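PDB 4ON1: putative metalloprotease II from Bacteroides fragilis, which is probably a zinc-dependent endopeptidase of the fragilysin type, thought to cleave proteins outside the cell. Local coordinates for residues A[201-206]-A[307-312]; A[224-229]-A[328-333]; A[281-286]-A[316-321]; A[300-305]-A[337-342]; A[350-355]-A[362-367]. One frame throughout, in Å; residues are numbered along the deposited sequence.

Contact 1: A[201-206]-A[307-312]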
# COMPACT_ATOMS: atom_id res chain seq x y z
N ALA A 201 5.78 13.04 -16.36
CA ALA A 201 5.25 11.83 -16.98
C ALA A 201 4.27 11.14 -16.03
O ALA A 201 4.52 11.04 -14.83
CB ALA A 201 6.38 10.90 -17.36
N THR A 202 3.17 10.64 -16.57
CA THR A 202 2.21 9.88 -15.78
C THR A 202 2.63 8.42 -15.71
O THR A 202 2.76 7.75 -16.73
CB THR A 202 0.78 9.98 -16.35
OG1 THR A 202 0.32 11.33 -16.29
CG2 THR A 202 -0.17 9.09 -15.56
N LEU A 203 2.85 7.92 -14.51
CA LEU A 203 3.11 6.51 -14.30
C LEU A 203 1.85 5.84 -13.76
O LEU A 203 1.40 6.17 -12.66
CB LEU A 203 4.29 6.30 -13.35
CG LEU A 203 4.73 4.87 -13.07
CD1 LEU A 203 4.97 4.11 -14.37
CD2 LEU A 203 5.98 4.87 -12.21
N GLU A 204 1.25 4.94 -14.53
CA GLU A 204 0.03 4.26 -14.09
C GLU A 204 0.28 2.81 -13.71
O GLU A 204 0.72 2.02 -14.55
CB GLU A 204 -1.07 4.32 -15.16
CG GLU A 204 -2.37 3.61 -14.73
CD GLU A 204 -3.48 3.69 -15.79
OE1 GLU A 204 -3.19 4.05 -16.95
OE2 GLU A 204 -4.64 3.39 -15.45
N PHE A 205 0.02 2.47 -12.46
CA PHE A 205 0.11 1.08 -12.01
C PHE A 205 -1.24 0.39 -12.12
O PHE A 205 -2.25 0.90 -11.61
CB PHE A 205 0.61 0.99 -10.57
CG PHE A 205 2.00 1.48 -10.40
CD1 PHE A 205 3.08 0.68 -10.73
CD2 PHE A 205 2.24 2.77 -9.93
CE1 PHE A 205 4.37 1.14 -10.59
CE2 PHE A 205 3.53 3.25 -9.79
CZ PHE A 205 4.60 2.43 -10.11
N MET A 206 -1.26 -0.76 -12.80
CA MET A 206 -2.47 -1.56 -12.88
C MET A 206 -2.43 -2.63 -11.80
O MET A 206 -1.64 -3.57 -11.86
CB MET A 206 -2.61 -2.20 -14.27
CG MET A 206 -2.56 -1.22 -15.43
SD MET A 206 -4.03 -0.17 -15.49
CE MET A 206 -5.23 -1.36 -16.13
N ILE A 307 11.02 -0.36 -15.78
CA ILE A 307 10.04 0.69 -16.05
C ILE A 307 10.71 1.91 -16.69
O ILE A 307 11.55 2.56 -16.08
CB ILE A 307 9.31 1.15 -14.78
CG1 ILE A 307 8.38 0.05 -14.26
CG2 ILE A 307 8.49 2.42 -15.06
CD1 ILE A 307 7.66 0.40 -12.97
N HIS A 308 10.35 2.20 -17.94
CA HIS A 308 10.92 3.34 -18.64
C HIS A 308 9.80 4.27 -19.13
O HIS A 308 8.89 3.82 -19.83
CB HIS A 308 11.80 2.87 -19.81
CG HIS A 308 12.68 1.71 -19.47
ND1 HIS A 308 13.63 1.75 -18.46
CD2 HIS A 308 12.76 0.46 -20.00
CE1 HIS A 308 14.25 0.58 -18.39
NE2 HIS A 308 13.74 -0.22 -19.31
N LEU A 309 9.87 5.54 -18.77
CA LEU A 309 8.80 6.50 -19.08
C LEU A 309 8.75 6.89 -20.55
O LEU A 309 7.67 7.12 -21.09
CB LEU A 309 8.96 7.77 -18.24
CG LEU A 309 8.98 7.62 -16.72
CD1 LEU A 309 9.18 8.98 -16.06
CD2 LEU A 309 7.70 6.99 -16.24
N ASN A 310 9.91 6.96 -21.19
CA ASN A 310 9.97 7.43 -22.57
C ASN A 310 9.82 6.30 -23.58
O ASN A 310 9.18 6.47 -24.61
CB ASN A 310 11.29 8.17 -22.82
CG ASN A 310 11.35 9.49 -22.08
OD1 ASN A 310 10.40 10.27 -22.13
ND2 ASN A 310 12.46 9.74 -21.40
N ASN A 311 10.41 5.15 -23.28
CA ASN A 311 10.23 3.98 -24.12
C ASN A 311 9.82 2.76 -23.30
O ASN A 311 10.63 1.87 -23.07
CB ASN A 311 11.51 3.70 -24.90
CG ASN A 311 11.90 4.86 -25.79
OD1 ASN A 311 11.40 5.00 -26.91
ND2 ASN A 311 12.79 5.71 -25.29
N PRO A 312 8.54 2.73 -22.87
CA PRO A 312 8.07 1.64 -22.02
C PRO A 312 8.10 0.30 -22.73
O PRO A 312 7.84 0.24 -23.94
CB PRO A 312 6.63 2.04 -21.69
CG PRO A 312 6.23 2.98 -22.79
CD PRO A 312 7.49 3.73 -23.12
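Chi1 of Leu-203 (-177°) sets CG anti to the backbone N, and chi2 (52°) turns CD1 toward the CG2 branch of Ile-307, itself anti to its own backbone N; Leu-203 CD1 and Ile-307 CG2 meet at 4.0 Å, the two side chains crossing at about a right angle. This pair illustrates how, in what is probably a metzincin-type catalytic domain, a loop can close over one end of the sheet on the side that faces the active-site helix. Strand 201-209 is an inner strand of that sheet, flanked by strands 240-248 and 284-288, whereas residues 307-312 belong to the long irregular connection between strands 299-301 and 319-323. Ala-201, Leu-203 and Phe-205, every second residue of the strand, offer the loop a row of apolar groups, and Ile-307 and Leu-309 lie against that row.

Leu-203 CD1 also lies 4.4 Å from Leu-309 CD2, so Leu-203 bridges the two loop residues. Ile-307 divides its branches: CG2 goes to the leucine, while Ile-307 CD1 reaches Phe-205 CE1 at 4.1 Å, again with the side chains crossed. Phe-205 leans on Ile-336 of helix 331-340, and Ile-307 also touches Leu-339 and Leu-340 of that helix, so the Ile-307 side chain sits between the strand and that helix. The contacts found between the two segments are all apolar; the strand's backbone is engaged by strand 240-248. The tightest approach is at the partly exposed end, where Ala-201 CB presses on Leu-309 CD1 at 3.6 Å.

Contact 2: A[224-229]-A[328-333]; sequences IQAVTT and HPYTLA
Ala-333 CB and Val-227 CG2 each touch the backbone of the opposite segment, and with Ala-226 and Leu-332 they account for most of the surface buried here. The backbones draw within 4.3 Å of each other between Val-227 CA and Ala-333 CA. Ala-333 has only its methyl to place there: Ala-333 CB sits 3.7 Å from Val-227 CA and 3.9 Å from the carbonyl carbon of Ala-226, lying directly on the backbone of the other helix. In return, Val-227 CG2, which chi1 (-179° for CG1) leaves anti to the carbonyl carbon, settles against Ala-333 CA at 3.7 Å and against Leu-332 CG at 3.7 Å. One valine methyl thus fills the angle between two successive residues of the partner.

The helices joined here are 217-230, probably the equivalent of the backing helix of metzincins, and 331-340, the active-site helix, whose next residue, His-334, is a zinc ligand. The contact grips that active-site helix at its first turn, on the flank where Ala-333 lies, about 11 Å from the zinc ion by its side chain.

Ala-226 reaches the turn just before it. Ala-226 CB meets Tyr-330 CD1 at 3.6 Å, approaching the ring obliquely, while CG of Pro-329 covers one face of the same ring over its centre. Pro-329 and Tyr-330 are the middle residues of a type I turn from His-328 to Thr-331, and Tyr-330 is the N-cap residue of the helix. Gln-223, one turn back along helix 217-230, bonds to the first residue of the turn and to the residue just after it, giving its NE2 to His-328 O and accepting from Leu-332 N at OE1.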
# COMPACT_ATOMS: atom_id res chain seq x y z
N ILE A 224 -0.71 1.05 -1.32
CA ILE A 224 -0.54 2.14 -2.28
C ILE A 224 0.03 3.39 -1.62
O ILE A 224 0.86 4.09 -2.19
CB ILE A 224 -1.87 2.50 -2.96
CG1 ILE A 224 -2.25 1.46 -4.01
CG2 ILE A 224 -1.80 3.87 -3.60
CD1 ILE A 224 -3.69 1.63 -4.50
N GLN A 225 -0.45 3.66 -0.41
CA GLN A 225 0.02 4.80 0.36
C GLN A 225 1.53 4.70 0.57
O GLN A 225 2.26 5.69 0.42
CB GLN A 225 -0.72 4.85 1.69
CG GLN A 225 -0.27 5.94 2.62
CD GLN A 225 -1.24 7.09 2.64
OE1 GLN A 225 -2.30 7.03 3.28
NE2 GLN A 225 -0.90 8.15 1.93
N ALA A 226 2.00 3.51 0.91
CA ALA A 226 3.44 3.27 1.08
C ALA A 226 4.21 3.46 -0.23
O ALA A 226 5.29 4.05 -0.23
CB ALA A 226 3.68 1.89 1.64
N VAL A 227 3.65 2.98 -1.35
CA VAL A 227 4.28 3.22 -2.64
C VAL A 227 4.43 4.71 -2.86
O VAL A 227 5.50 5.20 -3.24
CB VAL A 227 3.47 2.65 -3.82
CG1 VAL A 227 4.20 2.93 -5.13
CG2 VAL A 227 3.23 1.16 -3.64
N THR A 228 3.34 5.43 -2.59
CA THR A 228 3.28 6.88 -2.79
C THR A 228 4.32 7.60 -1.94
O THR A 228 4.97 8.54 -2.40
CB THR A 228 1.87 7.41 -2.50
OG1 THR A 228 0.94 6.78 -3.39
CG2 THR A 228 1.81 8.91 -2.69
N THR A 229 4.49 7.14 -0.71
CA THR A 229 5.52 7.70 0.16
C THR A 229 6.91 7.42 -0.39
O THR A 229 7.75 8.32 -0.45
CB THR A 229 5.41 7.12 1.58
OG1 THR A 229 4.15 7.51 2.15
CG2 THR A 229 6.55 7.63 2.46
N HIS A 328 2.65 -7.41 6.07
CA HIS A 328 3.70 -7.04 5.11
C HIS A 328 3.37 -5.74 4.40
O HIS A 328 3.16 -5.73 3.18
CB HIS A 328 3.90 -8.17 4.10
CG HIS A 328 4.24 -9.48 4.73
ND1 HIS A 328 5.53 -9.80 5.13
CD2 HIS A 328 3.47 -10.55 5.05
CE1 HIS A 328 5.53 -11.01 5.65
NE2 HIS A 328 4.30 -11.49 5.62
N PRO A 329 3.32 -4.64 5.16
CA PRO A 329 2.72 -3.39 4.69
C PRO A 329 3.45 -2.67 3.56
O PRO A 329 2.85 -1.81 2.93
CB PRO A 329 2.70 -2.52 5.95
CG PRO A 329 3.88 -3.01 6.75
CD PRO A 329 3.90 -4.51 6.52
N TYR A 330 4.72 -3.00 3.29
CA TYR A 330 5.47 -2.22 2.31
C TYR A 330 5.91 -3.07 1.12
O TYR A 330 6.77 -2.67 0.33
CB TYR A 330 6.69 -1.58 2.97
CG TYR A 330 6.35 -0.79 4.21
CD1 TYR A 330 5.20 -0.00 4.25
CD2 TYR A 330 7.14 -0.86 5.34
CE1 TYR A 330 4.87 0.72 5.38
CE2 TYR A 330 6.82 -0.14 6.48
CZ TYR A 330 5.69 0.64 6.49
OH TYR A 330 5.36 1.36 7.62
N THR A 331 5.31 -4.26 0.99
CA THR A 331 5.76 -5.23 -0.00
C THR A 331 5.49 -4.75 -1.41
O THR A 331 6.32 -4.94 -2.31
CB THR A 331 5.09 -6.60 0.21
OG1 THR A 331 5.49 -7.11 1.48
CG2 THR A 331 5.51 -7.59 -0.87
N LEU A 332 4.34 -4.11 -1.62
CA LEU A 332 4.04 -3.56 -2.93
C LEU A 332 5.07 -2.49 -3.30
O LEU A 332 5.61 -2.48 -4.40
CB LEU A 332 2.62 -2.99 -2.96
CG LEU A 332 2.23 -2.38 -4.31
CD1 LEU A 332 2.31 -3.42 -5.43
CD2 LEU A 332 0.83 -1.74 -4.26
N ALA A 333 5.35 -1.59 -2.35
CA ALA A 333 6.32 -0.53 -2.61
C ALA A 333 7.70 -1.09 -2.89
O ALA A 333 8.44 -0.56 -3.73
CB ALA A 333 6.37 0.44 -1.42

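Contact 3: A[281-286]-A[316-321]; sequences KKPYIL and FEVAAI
Phe-316 opens the contact by turning the edge of its ring onto a face of Tyr-284. Its CG stands anti to the carbonyl carbon (chi1 -56°), and chi2 (-81°) turns the ring edge to the tyrosine. The T-shaped pair has centroids 5.0 Å apart and planes at 65°, with Phe-316 CD1 lying above the tyrosine ring toward its rim, 3.5 Å from Tyr-284 CE1. The tyrosine hydroxyl is bonded to Gln-279 O, and Leu-270 of helix 259-271 touches both rings.

At Val-318 the backbones come together. Val-318 CG1 rests on Pro-283 CB at 3.8 Å, and the Val-318 carbonyl accepts from Tyr-284 N. Just before the pairing starts, a water lies between Val-318 N, from which it accepts, and Lys-282 O.

From here strands 284-288 and 319-323 run side by side in parallel, neighbours in a sheet consistent with a metzincin-type domain. Ala-319 pairs with Tyr-284, Ala-319 CA lying 3.0 Å from Tyr-284 O in a CA-H...O contact. Ala-320 is held from both ends: Ala-320 N donates to Tyr-284 O at 2.9 Å, and Ala-320 O accepts from Leu-286 N at 2.9 Å. Its CB meets Ile-285 CG1 on the face turned to helix 331-340. Ile-321, on the other face, brings CG2 to Leu-286 CB at 4.1 Å.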
# COMPACT_ATOMS: atom_id res chain seq x y z
N LYS A 281 1.65 -1.66 -22.03
CA LYS A 281 2.87 -0.91 -21.74
C LYS A 281 2.83 -0.25 -20.37
O LYS A 281 3.49 0.76 -20.14
CB LYS A 281 3.09 0.15 -22.82
CG LYS A 281 3.32 -0.43 -24.21
CD LYS A 281 3.52 0.69 -25.22
CE LYS A 281 4.17 0.21 -26.49
NZ LYS A 281 4.40 1.34 -27.44
N LYS A 282 2.08 -0.86 -19.45
CA LYS A 282 1.99 -0.39 -18.07
C LYS A 282 2.46 -1.50 -17.14
O LYS A 282 2.41 -2.67 -17.51
CB LYS A 282 0.55 0.01 -17.71
CG LYS A 282 -0.08 1.03 -18.63
CD LYS A 282 -1.55 1.24 -18.23
CE LYS A 282 -2.30 2.05 -19.28
NZ LYS A 282 -3.74 2.18 -18.91
N PRO A 283 2.93 -1.13 -15.94
CA PRO A 283 3.27 -2.13 -14.92
C PRO A 283 2.01 -2.76 -14.37
O PRO A 283 1.08 -2.03 -14.04
CB PRO A 283 3.98 -1.31 -13.83
CG PRO A 283 4.30 0.02 -14.46
CD PRO A 283 3.23 0.24 -15.50
N TYR A 284 1.98 -4.09 -14.29
CA TYR A 284 0.84 -4.80 -13.72
C TYR A 284 1.26 -5.58 -12.49
O TYR A 284 2.23 -6.32 -12.54
CB TYR A 284 0.23 -5.76 -14.75
CG TYR A 284 -0.60 -5.09 -15.82
CD1 TYR A 284 0.00 -4.42 -16.87
CD2 TYR A 284 -1.98 -5.17 -15.80
CE1 TYR A 284 -0.75 -3.81 -17.86
CE2 TYR A 284 -2.75 -4.57 -16.78
CZ TYR A 284 -2.13 -3.90 -17.80
OH TYR A 284 -2.89 -3.31 -18.78
N ILE A 285 0.52 -5.43 -11.39
CA ILE A 285 0.84 -6.20 -10.20
C ILE A 285 -0.36 -7.00 -9.72
O ILE A 285 -1.45 -6.45 -9.52
CB ILE A 285 1.36 -5.29 -9.06
CG1 ILE A 285 2.62 -4.56 -9.51
CG2 ILE A 285 1.70 -6.12 -7.83
CD1 ILE A 285 2.40 -3.10 -9.77
N LEU A 286 -0.16 -8.31 -9.55
CA LEU A 286 -1.21 -9.20 -9.04
C LEU A 286 -1.24 -9.18 -7.52
O LEU A 286 -0.20 -9.35 -6.87
CB LEU A 286 -0.99 -10.63 -9.53
CG LEU A 286 -2.04 -11.66 -9.11
CD1 LEU A 286 -3.37 -11.38 -9.80
CD2 LEU A 286 -1.57 -13.08 -9.41
N PHE A 316 2.98 -6.66 -21.66
CA PHE A 316 2.82 -7.00 -20.25
C PHE A 316 4.09 -7.59 -19.64
O PHE A 316 4.03 -8.40 -18.72
CB PHE A 316 1.64 -7.98 -20.08
CG PHE A 316 0.35 -7.46 -20.65
CD1 PHE A 316 -0.43 -6.57 -19.93
CD2 PHE A 316 -0.07 -7.85 -21.92
CE1 PHE A 316 -1.63 -6.09 -20.46
CE2 PHE A 316 -1.26 -7.36 -22.46
CZ PHE A 316 -2.04 -6.48 -21.72
N GLU A 317 5.24 -7.17 -20.15
CA GLU A 317 6.52 -7.68 -19.66
C GLU A 317 6.90 -7.10 -18.31
O GLU A 317 7.73 -7.67 -17.60
CB GLU A 317 7.64 -7.41 -20.67
CG GLU A 317 7.59 -8.32 -21.88
CD GLU A 317 8.45 -7.82 -23.02
OE1 GLU A 317 9.31 -6.94 -22.78
OE2 GLU A 317 8.27 -8.31 -24.15
N VAL A 318 6.33 -5.95 -17.98
CA VAL A 318 6.58 -5.33 -16.68
C VAL A 318 5.48 -5.71 -15.71
O VAL A 318 4.36 -5.22 -15.79
CB VAL A 318 6.67 -3.78 -16.76
CG1 VAL A 318 6.89 -3.19 -15.37
CG2 VAL A 318 7.79 -3.37 -17.70
N ALA A 319 5.79 -6.63 -14.80
CA ALA A 319 4.78 -7.15 -13.90
C ALA A 319 5.39 -7.63 -12.61
O ALA A 319 6.60 -7.86 -12.51
CB ALA A 319 4.00 -8.29 -14.57
N ALA A 320 4.53 -7.78 -11.61
CA ALA A 320 4.94 -8.33 -10.34
C ALA A 320 3.75 -9.01 -9.69
O ALA A 320 2.62 -8.88 -10.14
CB ALA A 320 5.49 -7.24 -9.43
N ILE A 321 4.02 -9.75 -8.63
CA ILE A 321 2.97 -10.24 -7.76
C ILE A 321 3.30 -9.75 -6.35
O ILE A 321 4.47 -9.59 -6.00
CB ILE A 321 2.88 -11.77 -7.82
CG1 ILE A 321 4.14 -12.41 -7.26
CG2 ILE A 321 2.72 -12.24 -9.27
CD1 ILE A 321 4.18 -13.92 -7.44
O HOH W 1 4.01 -4.13 -19.02

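Contact 4: A[300-305]-A[337-342]; sequences YASGIG and GHLLGA. With ZN (zinc ion), chain C.
Gly-305 and Gly-341 pack backbone against backbone, with 3.4 Å between Gly-305 CA and Gly-341 CA, and form the tight part of this contact. Gly-305 has no side chain, and its positive phi suits a glycine. Gly-341, also with positive phi, ends the active-site helix in a Schellman motif and stands three residues after His-338, as the glycine of the metzincin HExxHxxGxxH sequence does. Beside the glycines, His-338 O takes two backbone donors: Gly-305 N at 2.8 Å, with an N-H...O angle of 154°, and Gly-341 N, from the end of its own helix. In the buried part, too, Leu-339 CD2 fits between Ala-301 CB, 3.8 Å away, and Gly-303 O.

The looser, partly exposed side is that of Ile-304, which crosses the histidine obliquely, Ile-304 CD1 lying 3.9 Å from His-338 ND1.

Chi1 of His-338 (-76°) sets CG anti to the carbonyl carbon, and the imidazole is held at both nitrogens. His-338 NE2 binds the zinc ion at 2.0 Å. His-334, His-344 and Asp-176 are the other ligand residues. His-338 ND1 donates to Ala-342 O at 3.0 Å. The proton on ND1 leaves NE2 to bind the metal, and the Ala-342 carbonyl, a second-shell group, together with the metal bond fixes the ring's rotation.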
# COMPACT_ATOMS: atom_id res chain seq x y z
N TYR A 300 7.17 -10.69 -5.82
CA TYR A 300 8.15 -11.09 -6.83
C TYR A 300 7.99 -10.21 -8.06
O TYR A 300 6.89 -10.07 -8.59
CB TYR A 300 7.98 -12.56 -7.20
CG TYR A 300 9.04 -13.09 -8.15
CD1 TYR A 300 10.31 -13.43 -7.70
CD2 TYR A 300 8.76 -13.25 -9.50
CE1 TYR A 300 11.27 -13.91 -8.58
CE2 TYR A 300 9.70 -13.72 -10.38
CZ TYR A 300 10.95 -14.06 -9.92
OH TYR A 300 11.88 -14.54 -10.81
N ALA A 301 9.10 -9.63 -8.51
CA ALA A 301 9.10 -8.71 -9.64
C ALA A 301 9.70 -9.35 -10.88
O ALA A 301 10.64 -10.15 -10.77
CB ALA A 301 9.86 -7.43 -9.28
N SER A 302 9.18 -9.00 -12.05
CA SER A 302 9.64 -9.61 -13.30
C SER A 302 11.08 -9.26 -13.64
O SER A 302 11.73 -9.98 -14.38
CB SER A 302 8.73 -9.21 -14.47
OG SER A 302 8.78 -7.82 -14.68
N GLY A 303 11.55 -8.13 -13.13
CA GLY A 303 12.92 -7.71 -13.35
C GLY A 303 13.27 -6.47 -12.55
O GLY A 303 12.42 -5.82 -11.96
N ILE A 304 14.55 -6.13 -12.54
CA ILE A 304 15.00 -4.91 -11.89
C ILE A 304 15.26 -3.82 -12.92
O ILE A 304 16.02 -4.02 -13.86
CB ILE A 304 16.27 -5.17 -11.05
CG1 ILE A 304 15.91 -6.07 -9.86
CG2 ILE A 304 16.88 -3.87 -10.55
CD1 ILE A 304 17.06 -6.25 -8.87
N GLY A 305 14.60 -2.67 -12.76
CA GLY A 305 14.86 -1.55 -13.65
C GLY A 305 14.28 -1.77 -15.03
O GLY A 305 14.97 -1.68 -16.04
N GLY A 337 9.74 -0.82 -6.22
CA GLY A 337 11.11 -0.36 -6.10
C GLY A 337 12.03 -1.11 -7.06
O GLY A 337 12.81 -0.49 -7.80
N HIS A 338 11.95 -2.44 -7.03
CA HIS A 338 12.73 -3.26 -7.95
C HIS A 338 12.41 -2.92 -9.42
O HIS A 338 13.31 -2.75 -10.24
CB HIS A 338 12.48 -4.75 -7.69
CG HIS A 338 13.17 -5.29 -6.48
ND1 HIS A 338 14.50 -5.02 -6.18
CD2 HIS A 338 12.74 -6.11 -5.49
CE1 HIS A 338 14.84 -5.64 -5.08
NE2 HIS A 338 13.79 -6.32 -4.63
N LEU A 339 11.12 -2.80 -9.74
CA LEU A 339 10.71 -2.54 -11.13
C LEU A 339 11.28 -1.21 -11.63
O LEU A 339 11.57 -1.06 -12.81
CB LEU A 339 9.19 -2.55 -11.25
CG LEU A 339 8.46 -3.87 -10.98
CD1 LEU A 339 6.94 -3.69 -11.05
CD2 LEU A 339 8.91 -4.92 -11.98
N LEU A 340 11.46 -0.25 -10.71
CA LEU A 340 12.01 1.06 -11.06
C LEU A 340 13.54 1.08 -11.05
O LEU A 340 14.15 2.08 -11.45
CB LEU A 340 11.49 2.12 -10.08
CG LEU A 340 10.02 2.52 -10.26
CD1 LEU A 340 9.52 3.24 -9.02
CD2 LEU A 340 9.87 3.41 -11.48
N GLY A 341 14.16 0.00 -10.60
CA GLY A 341 15.61 -0.09 -10.62
C GLY A 341 16.32 -0.21 -9.29
O GLY A 341 17.54 -0.43 -9.25
N ALA A 342 15.59 -0.10 -8.19
CA ALA A 342 16.21 -0.19 -6.87
C ALA A 342 16.69 -1.61 -6.57
O ALA A 342 16.04 -2.60 -6.92
CB ALA A 342 15.24 0.28 -5.78
ZN ZN C . 13.54 -7.31 -2.90

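Contact 5: A[350-355]-A[362-367]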
# COMPACT_ATOMS: atom_id res chain seq x y z
N ASP A 350 15.81 1.05 5.37
CA ASP A 350 15.50 1.25 3.97
C ASP A 350 14.41 0.29 3.49
O ASP A 350 14.41 -0.89 3.86
CB ASP A 350 16.75 1.09 3.11
CG ASP A 350 16.59 1.68 1.72
OD1 ASP A 350 15.81 1.12 0.92
OD2 ASP A 350 17.25 2.71 1.44
N LEU A 351 13.50 0.81 2.68
CA LEU A 351 12.48 0.01 2.03
C LEU A 351 13.08 -1.21 1.32
O LEU A 351 12.47 -2.29 1.29
CB LEU A 351 11.72 0.86 1.02
CG LEU A 351 10.74 0.08 0.16
CD1 LEU A 351 9.68 -0.58 1.06
CD2 LEU A 351 10.08 1.00 -0.85
N MET A 352 14.26 -1.03 0.75
CA MET A 352 14.90 -2.08 -0.05
C MET A 352 15.88 -2.93 0.76
O MET A 352 16.80 -3.53 0.20
CB MET A 352 15.60 -1.46 -1.27
CG MET A 352 14.70 -0.59 -2.14
SD MET A 352 13.20 -1.48 -2.62
CE MET A 352 13.92 -2.74 -3.68
N TYR A 353 15.70 -2.96 2.08
CA TYR A 353 16.52 -3.82 2.93
C TYR A 353 16.48 -5.27 2.46
O TYR A 353 15.41 -5.82 2.16
CB TYR A 353 16.07 -3.72 4.39
CG TYR A 353 17.03 -4.35 5.37
CD1 TYR A 353 16.57 -5.11 6.43
CD2 TYR A 353 18.40 -4.19 5.22
CE1 TYR A 353 17.46 -5.68 7.34
CE2 TYR A 353 19.29 -4.76 6.12
CZ TYR A 353 18.81 -5.51 7.17
OH TYR A 353 19.69 -6.07 8.06
N THR A 354 17.66 -5.88 2.41
CA THR A 354 17.86 -7.21 1.84
C THR A 354 17.16 -8.32 2.62
O THR A 354 16.87 -9.39 2.07
CB THR A 354 19.36 -7.52 1.77
OG1 THR A 354 20.07 -6.38 1.26
CG2 THR A 354 19.64 -8.73 0.87
N TRP A 355 16.90 -8.07 3.89
CA TRP A 355 16.32 -9.08 4.77
C TRP A 355 15.01 -8.57 5.37
O TRP A 355 14.79 -7.36 5.45
CB TRP A 355 17.31 -9.47 5.87
CG TRP A 355 18.59 -10.08 5.36
CD1 TRP A 355 18.82 -11.39 5.06
CD2 TRP A 355 19.83 -9.39 5.10
NE1 TRP A 355 20.11 -11.57 4.63
CE2 TRP A 355 20.75 -10.36 4.64
CE3 TRP A 355 20.24 -8.06 5.21
CZ2 TRP A 355 22.07 -10.03 4.29
CZ3 TRP A 355 21.55 -7.74 4.86
CH2 TRP A 355 22.44 -8.72 4.41
N PRO A 362 8.92 2.84 4.62
CA PRO A 362 8.62 2.88 3.18
C PRO A 362 9.36 4.00 2.46
O PRO A 362 8.75 4.75 1.69
CB PRO A 362 7.11 3.11 3.15
CG PRO A 362 6.84 3.90 4.40
CD PRO A 362 7.82 3.37 5.43
N ASN A 363 10.67 4.09 2.69
CA ASN A 363 11.48 5.16 2.13
C ASN A 363 12.72 4.61 1.45
O ASN A 363 13.36 3.70 1.96
CB ASN A 363 11.93 6.14 3.23
CG ASN A 363 10.75 6.77 3.96
OD1 ASN A 363 10.25 6.22 4.95
ND2 ASN A 363 10.33 7.93 3.49
N HIS A 364 13.04 5.16 0.28
CA HIS A 364 14.32 4.89 -0.37
C HIS A 364 15.36 5.82 0.24
O HIS A 364 15.37 7.02 -0.04
CB HIS A 364 14.23 5.09 -1.89
CG HIS A 364 13.37 4.08 -2.57
ND1 HIS A 364 13.78 2.78 -2.81
CD2 HIS A 364 12.11 4.17 -3.08
CE1 HIS A 364 12.82 2.12 -3.43
NE2 HIS A 364 11.80 2.94 -3.60
N LEU A 365 16.25 5.25 1.05
CA LEU A 365 17.25 6.04 1.75
C LEU A 365 18.61 5.91 1.08
O LEU A 365 19.57 6.59 1.44
CB LEU A 365 17.34 5.60 3.21
CG LEU A 365 16.02 5.54 3.99
CD1 LEU A 365 16.26 4.96 5.39
CD2 LEU A 365 15.36 6.92 4.07
N SER A 366 18.70 5.03 0.09
CA SER A 366 19.96 4.81 -0.62
C SER A 366 20.11 5.77 -1.80
O SER A 366 19.31 5.75 -2.73
CB SER A 366 20.04 3.36 -1.10
OG SER A 366 20.94 3.26 -2.19
N ALA A 367 21.14 6.61 -1.75
CA ALA A 367 21.42 7.53 -2.86
C ALA A 367 21.65 6.76 -4.15
O ALA A 367 21.23 7.18 -5.23
CB ALA A 367 22.63 8.40 -2.54
O HOH W 2 16.42 2.24 -1.66
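A contact of backbone and carboxylate hydrogen bonds between two irregular segments, both in the connection from helix 331-340 to helix 367-378, is made by Asp-350 with Leu-365 and by Leu-351 with Asn-363. With CG anti to the backbone N (chi1 -163°), the Asp-350 carboxylate reaches toward segment 362-367. Asp-350 OD2 accepts from Leu-365 N at 2.8 Å, the donor lying well above the carboxylate plane. Asp-350 OD1 uses the anti lone pair to take Met-352 N at 2.7 Å, an Asx turn, and also accepts from a water also bonded to His-364 ND1. Next to this, Leu-351 N donates to Asn-363 O at 3.0 Å, almost straight at 171°.

Asp-350 to Tyr-353 form a type I turn, and its position and methionine fit the Met-turn of the metzincins, which runs beneath the zinc-binding histidines. Met-352 touches both His-334 and His-338, and Leu-351 O accepts from His-334 ND1, which would help to orient this zinc ligand.

The imidazole of His-364 lies on the flank of this turn. Met-352 CG comes to its edge, 3.5 Å from His-364 CE1, while Leu-351 CD2 makes an off-centre CH-pi contact, 4.2 Å from the His-364 ring centroid. Farther on, Ser-366 is the N-cap of helix 367-378, its OG bonded to Asn-369 N.

In the fold
Followed from the N terminus, strand 201-209 opens contact 1, which closes about a hundred residues later on the loop at 307-312. Contact 2 starts from helix 217-230 inside that span and ends beyond it, at the active-site helix, so the two cross. Contact 3, a strand pair, nests within the loop of contact 2 but crosses contact 1, to which it is tied by a salt bridge between Glu-204 and Lys-282. Contact 4 crosses contacts 1, 2 and 3, joining the C-terminal end of helix 331-340 to the end of strand 299-301 and the loop that follows. Contact 5 follows in series, a short closure that touches contacts 2 and 4 from beneath the metal site.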